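Local coordinates for protein putative S41 protease (Bacteroides fragilis NCTC 9343, PDB 3K50) that probably cleaves peptide bonds as a serine peptidase of family S41, with a PDZ domain and a ClpP/crotonase-like catalytic domain, at residues Y191-A199 with T235-L245. Sequence-based numbering, arbitrary orientation.
Sequences YLMYNEFKA and TGGSLDCAQLL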
ATOM      1  N   TYR A 191     -11.114  12.659  -4.638  1.00 29.61           N
ATOM      2  CA  TYR A 191      -9.957  12.242  -3.834  1.00 30.15           C
ATOM      3  C   TYR A 191     -10.256  10.835  -3.286  1.00 29.32           C
ATOM      4  O   TYR A 191     -11.295  10.605  -2.650  1.00 26.98           O
ATOM      5  CB  TYR A 191      -9.672  13.213  -2.666  1.00 29.78           C
ATOM      6  CG  TYR A 191      -8.650  12.659  -1.685  1.00 30.57           C
ATOM      7  CD1 TYR A 191      -7.298  12.654  -2.010  1.00 33.75           C
ATOM      8  CD2 TYR A 191      -9.029  12.143  -0.469  1.00 28.75           C
ATOM      9  CE1 TYR A 191      -6.344  12.161  -1.153  1.00 27.01           C
ATOM     10  CE2 TYR A 191      -8.072  11.600   0.410  1.00 29.50           C
ATOM     11  CZ  TYR A 191      -6.753  11.626   0.063  1.00 29.66           C
ATOM     12  OH  TYR A 191      -5.817  11.102   0.869  1.00 29.86           O
ATOM     13  N   LEU A 192      -9.360   9.913  -3.548  1.00 27.24           N
ATOM     14  CA  LEU A 192      -9.487   8.574  -3.027  1.00 29.22           C
ATOM     15  C   LEU A 192      -8.210   8.068  -2.385  1.00 27.94           C
ATOM     16  O   LEU A 192      -7.195   7.938  -3.046  1.00 27.98           O
ATOM     17  CB  LEU A 192      -9.877   7.606  -4.155  1.00 29.64           C
ATOM     18  CG  LEU A 192     -10.054   6.107  -3.868  1.00 34.78           C
ATOM     19  CD1 LEU A 192     -11.297   5.877  -3.009  1.00 31.28           C
ATOM     20  CD2 LEU A 192     -10.175   5.349  -5.141  1.00 29.56           C
HETATM   21  N   MSE A 193      -8.318   7.729  -1.103  1.00 26.73           N
HETATM   22  CA  MSE A 193      -7.262   7.060  -0.345  1.00 26.38           C
HETATM   23  C   MSE A 193      -7.593   5.543  -0.382  1.00 32.07           C
HETATM   24  O   MSE A 193      -8.452   5.085   0.354  1.00 31.64           O
HETATM   25  CB  MSE A 193      -7.175   7.629   1.065  1.00 25.76           C
HETATM   26  CG  MSE A 193      -5.889   7.378   1.745  1.00 26.91           C
HETATM   27 SE   MSE A 193      -5.251   5.533   2.003  0.75 25.60          SE
HETATM   28  CE  MSE A 193      -3.482   6.037   2.691  1.00 32.58           C
ATOM     29  N   TYR A 194      -6.925   4.815  -1.298  1.00 33.50           N
ATOM     30  CA  TYR A 194      -7.166   3.389  -1.572  1.00 32.57           C
ATOM     31  C   TYR A 194      -5.943   2.645  -1.107  1.00 31.18           C
ATOM     32  O   TYR A 194      -4.871   2.787  -1.695  1.00 27.11           O
ATOM     33  CB  TYR A 194      -7.371   3.158  -3.069  1.00 33.11           C
ATOM     34  CG  TYR A 194      -7.692   1.715  -3.471  1.00 30.70           C
ATOM     35  CD1 TYR A 194      -8.876   1.146  -3.131  1.00 29.68           C
ATOM     36  CD2 TYR A 194      -6.832   0.987  -4.283  1.00 31.85           C
ATOM     37  CE1 TYR A 194      -9.211  -0.189  -3.546  1.00 30.09           C
ATOM     38  CE2 TYR A 194      -7.134  -0.321  -4.707  1.00 30.47           C
ATOM     39  CZ  TYR A 194      -8.318  -0.892  -4.348  1.00 30.17           C
ATOM     40  OH  TYR A 194      -8.627  -2.162  -4.767  1.00 26.80           O
ATOM     41  N   ASN A 195      -6.085   1.837  -0.066  1.00 29.66           N
ATOM     42  CA  ASN A 195      -4.869   1.349   0.629  1.00 30.56           C
ATOM     43  C   ASN A 195      -4.399  -0.066   0.360  1.00 31.02           C
ATOM     44  O   ASN A 195      -3.343  -0.425   0.815  1.00 30.09           O
ATOM     45  CB  ASN A 195      -5.043   1.553   2.153  1.00 28.24           C
ATOM     46  CG  ASN A 195      -3.716   1.809   2.874  1.00 35.51           C
ATOM     47  OD1 ASN A 195      -2.899   2.569   2.401  1.00 36.49           O
ATOM     48  ND2 ASN A 195      -3.500   1.135   3.985  1.00 31.54           N
ATOM     49  N   GLU A 196      -5.168  -0.849  -0.390  1.00 32.06           N
ATOM     50  CA  GLU A 196      -4.813  -2.221  -0.633  1.00 31.76           C
ATOM     51  C   GLU A 196      -5.623  -2.744  -1.795  1.00 32.33           C
ATOM     52  O   GLU A 196      -6.818  -2.506  -1.865  1.00 30.65           O
ATOM     53  CB  GLU A 196      -5.103  -3.075   0.621  1.00 33.17           C
ATOM     54  CG  GLU A 196      -4.548  -4.408   0.531  1.00 36.83           C
ATOM     55  CD  GLU A 196      -4.937  -5.323   1.685  1.00 45.05           C
ATOM     56  OE1 GLU A 196      -5.799  -4.968   2.515  1.00 46.61           O
ATOM     57  OE2 GLU A 196      -4.365  -6.427   1.727  1.00 42.27           O
ATOM     58  N   PHE A 197      -4.951  -3.412  -2.740  1.00 30.26           N
ATOM     59  CA  PHE A 197      -5.648  -4.033  -3.863  1.00 30.75           C
ATOM     60  C   PHE A 197      -6.179  -5.398  -3.396  1.00 30.36           C
ATOM     61  O   PHE A 197      -5.580  -6.459  -3.646  1.00 31.45           O
ATOM     62  CB  PHE A 197      -4.713  -4.154  -5.082  1.00 30.85           C
ATOM     63  CG  PHE A 197      -4.358  -2.815  -5.699  1.00 27.84           C
ATOM     64  CD1 PHE A 197      -3.426  -2.013  -5.125  1.00 29.39           C
ATOM     65  CD2 PHE A 197      -4.976  -2.379  -6.856  1.00 35.54           C
ATOM     66  CE1 PHE A 197      -3.125  -0.773  -5.669  1.00 30.34           C
ATOM     67  CE2 PHE A 197      -4.681  -1.147  -7.403  1.00 34.70           C
ATOM     68  CZ  PHE A 197      -3.758  -0.337  -6.796  1.00 34.59           C
ATOM     69  N   LYS A 198      -7.342  -5.368  -2.776  1.00 30.94           N
ATOM     70  CA  LYS A 198      -7.962  -6.558  -2.218  1.00 33.20           C
ATOM     71  C   LYS A 198      -9.453  -6.507  -2.549  1.00 31.78           C
ATOM     72  O   LYS A 198     -10.090  -5.504  -2.301  1.00 33.85           O
ATOM     73  CB  LYS A 198      -7.700  -6.562  -0.706  1.00 34.62           C
ATOM     74  CG  LYS A 198      -7.960  -7.920  -0.056  1.00 38.86           C
ATOM     75  CD  LYS A 198      -7.648  -7.870   1.399  1.00 43.53           C
ATOM     76  CE  LYS A 198      -7.949  -9.162   2.097  1.00 52.80           C
ATOM     77  NZ  LYS A 198      -7.626  -8.979   3.538  1.00 61.10           N
ATOM     78  N   ALA A 199      -9.989  -7.593  -3.088  1.00 30.12           N
ATOM     79  CA  ALA A 199     -11.314  -7.625  -3.637  1.00 30.17           C
ATOM     80  C   ALA A 199     -12.381  -7.725  -2.573  1.00 33.49           C
ATOM     81  O   ALA A 199     -13.422  -7.126  -2.731  1.00 29.82           O
ATOM     82  CB  ALA A 199     -11.428  -8.775  -4.695  1.00 33.05           C
ATOM     83  N   THR A 235       0.769  -1.251  -0.406  1.00 32.53           N
ATOM     84  CA  THR A 235       1.848  -2.221  -0.646  1.00 31.54           C
ATOM     85  C   THR A 235       1.483  -3.248  -1.738  1.00 32.34           C
ATOM     86  O   THR A 235       2.235  -4.196  -2.008  1.00 31.24           O
ATOM     87  CB  THR A 235       2.233  -2.953   0.660  1.00 34.44           C
ATOM     88  OG1 THR A 235       1.178  -3.828   1.035  1.00 32.47           O
ATOM     89  CG2 THR A 235       2.545  -1.980   1.817  1.00 32.45           C
ATOM     90  N   GLY A 236       0.289  -3.100  -2.304  1.00 32.24           N
ATOM     91  CA  GLY A 236      -0.104  -3.849  -3.488  1.00 33.48           C
ATOM     92  C   GLY A 236      -1.248  -4.798  -3.280  1.00 32.51           C
ATOM     93  O   GLY A 236      -2.168  -4.551  -2.454  1.00 33.15           O
ATOM     94  N   GLY A 237      -1.174  -5.908  -4.015  1.00 30.14           N
ATOM     95  CA  GLY A 237      -2.215  -6.923  -3.954  1.00 28.48           C
ATOM     96  C   GLY A 237      -2.599  -7.500  -5.308  1.00 31.83           C
ATOM     97  O   GLY A 237      -1.730  -7.861  -6.104  1.00 33.60           O
ATOM     98  N   SER A 238      -3.907  -7.572  -5.576  1.00 32.44           N
ATOM     99  CA  SER A 238      -4.463  -8.245  -6.747  1.00 31.91           C
ATOM    100  C   SER A 238      -4.525  -7.389  -8.009  1.00 34.86           C
ATOM    101  O   SER A 238      -4.997  -6.244  -7.972  1.00 30.69           O
ATOM    102  CB  SER A 238      -5.893  -8.757  -6.402  1.00 35.54           C
ATOM    103  OG  SER A 238      -6.770  -8.794  -7.550  1.00 43.16           O
ATOM    104  N   LEU A 239      -4.087  -7.971  -9.122  1.00 32.74           N
ATOM    105  CA  LEU A 239      -4.107  -7.290 -10.395  1.00 37.69           C
ATOM    106  C   LEU A 239      -5.511  -7.148 -10.936  1.00 37.30           C
ATOM    107  O   LEU A 239      -5.752  -6.246 -11.705  1.00 39.06           O
ATOM    108  CB  LEU A 239      -3.172  -7.956 -11.440  1.00 34.66           C
ATOM    109  CG  LEU A 239      -1.659  -7.792 -11.129  1.00 42.90           C
ATOM    110  CD1 LEU A 239      -0.810  -8.434 -12.200  1.00 39.24           C
ATOM    111  CD2 LEU A 239      -1.235  -6.351 -10.960  1.00 41.46           C
ATOM    112  N   ASP A 240      -6.445  -7.991 -10.513  1.00 38.30           N
ATOM    113  CA  ASP A 240      -7.815  -7.846 -10.982  1.00 38.38           C
ATOM    114  C   ASP A 240      -8.419  -6.562 -10.372  1.00 36.29           C
ATOM    115  O   ASP A 240      -9.207  -5.876 -11.018  1.00 34.00           O
ATOM    116  CB  ASP A 240      -8.601  -9.138 -10.726  1.00 38.77           C
ATOM    117  CG  ASP A 240      -8.047 -10.381 -11.630  1.00 51.83           C
ATOM    118  OD1 ASP A 240      -7.861 -10.251 -12.886  1.00 57.52           O
ATOM    119  OD2 ASP A 240      -7.779 -11.477 -11.072  1.00 58.52           O
ATOM    120  N   CYS A 241      -8.050  -6.246  -9.134  1.00 31.00           N
ATOM    121  CA  CYS A 241      -8.443  -4.982  -8.504  1.00 28.12           C
ATOM    122  C   CYS A 241      -7.834  -3.840  -9.275  1.00 29.73           C
ATOM    123  O   CYS A 241      -8.501  -2.846  -9.529  1.00 30.23           O
ATOM    124  CB  CYS A 241      -7.993  -4.912  -7.031  1.00 32.53           C
ATOM    125  SG  CYS A 241      -8.864  -6.118  -6.011  1.00 37.24           S
ATOM    126  N   ALA A 242      -6.569  -3.985  -9.657  1.00 29.11           N
ATOM    127  CA  ALA A 242      -5.896  -2.944 -10.411  1.00 30.81           C
ATOM    128  C   ALA A 242      -6.561  -2.681 -11.784  1.00 28.66           C
ATOM    129  O   ALA A 242      -6.696  -1.555 -12.184  1.00 30.22           O
ATOM    130  CB  ALA A 242      -4.401  -3.272 -10.583  1.00 25.42           C
ATOM    131  N   GLN A 243      -6.975  -3.738 -12.472  1.00 28.56           N
ATOM    132  CA  GLN A 243      -7.662  -3.630 -13.733  1.00 29.54           C
ATOM    133  C   GLN A 243      -8.955  -2.897 -13.535  1.00 27.47           C
ATOM    134  O   GLN A 243      -9.305  -2.087 -14.354  1.00 31.28           O
ATOM    135  CB  GLN A 243      -7.922  -5.026 -14.325  1.00 28.51           C
ATOM    136  CG  GLN A 243      -8.573  -4.981 -15.713  1.00 31.86           C
ATOM    137  CD  GLN A 243      -8.967  -6.345 -16.230  1.00 32.17           C
ATOM    138  OE1 GLN A 243      -9.083  -7.290 -15.450  1.00 30.75           O
ATOM    139  NE2 GLN A 243      -9.223  -6.444 -17.534  1.00 31.81           N
ATOM    140  N   LEU A 244      -9.705  -3.239 -12.500  1.00 26.55           N
ATOM    141  CA  LEU A 244     -10.980  -2.546 -12.212  1.00 26.58           C
ATOM    142  C   LEU A 244     -10.775  -1.016 -12.032  1.00 28.80           C
ATOM    143  O   LEU A 244     -11.406  -0.203 -12.719  1.00 28.58           O
ATOM    144  CB  LEU A 244     -11.653  -3.144 -10.961  1.00 29.88           C
ATOM    145  CG  LEU A 244     -12.921  -2.428 -10.428  1.00 27.45           C
ATOM    146  CD1 LEU A 244     -14.022  -2.357 -11.478  1.00 25.16           C
ATOM    147  CD2 LEU A 244     -13.456  -3.016  -9.149  1.00 26.01           C
ATOM    148  N   LEU A 245      -9.828  -0.660 -11.160  1.00 26.61           N
ATOM    149  CA  LEU A 245      -9.465   0.728 -10.864  1.00 27.19           C
ATOM    150  C   LEU A 245      -9.070   1.493 -12.158  1.00 29.69           C
ATOM    151  O   LEU A 245      -9.561   2.595 -12.463  1.00 31.61           O
ATOM    152  CB  LEU A 245      -8.321   0.746  -9.841  1.00 25.80           C
ATOM    153  CG  LEU A 245      -7.857   2.118  -9.367  1.00 30.62           C
ATOM    154  CD1 LEU A 245      -9.055   2.994  -8.759  1.00 24.24           C
ATOM    155  CD2 LEU A 245      -6.665   2.005  -8.402  1.00 30.65           C
TER
HETATM  156  O   HOH W   1      -1.441  -1.943   1.772  1.00 31.75           O
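Phe-197 and Gly-237 form a single backbone bridge, CA to CA 4.5 Å: Phe-197 N donates to Gly-236 O (3.0 Å), meeting it from above the carbonyl plane, and Ser-238 N donates almost straight to Phe-197 O (2.8 Å, 174° at the hydrogen). Gly-237 CA adds a C-H...O contact to the same oxygen. Two residues before the bridged pair on each segment, a water donates to Asn-195 O and accepts from Thr-235 N. Gly-236 and Gly-237 both adopt positive phi.

Phe-197 gives the largest single share of the buried surface. With CG beside its backbone N (chi1 -69°), the ring drops between Tyr-194 at the end of strand 187-194 and the first two turns of helix 239-249. Tyr-194 CE2 lies 3.6 Å above the centre of one ring face, while the Phe-197 edge meets Gly-236 O in plane and Ala-242 N near it. Phe-197 CE2 reaches Ala-242 CB at 3.8 Å and Leu-245 CD2, whose side chain crosses at about a right angle. With CG trans to its N (chi1 -177°), Tyr-194 brings its OH to 3.6 Å from Cys-241 CB. Cys-241 SG rests against the Lys-198 carbonyl carbon and Ala-199 N, with Ala-199 CB alongside. Ser-238 is the N-cap: its OG accepts from Cys-241 N and, weakly, from Asp-240 N. The Asn-234 side chain bridges the two segments, ND2 to Tyr-194 O and OD1 from Gly-236 N, and helix 304-312 packs on Phe-197.

Strand 187-194, helix 207-221 and the adjacent parallel strand 226-230 form a beta-alpha-beta crossover; here the loop leaving its first strand is pinned to the glycine-containing loop that leads from its second into helix 239-249, within the ClpP/crotonase-like core of S41 peptidases.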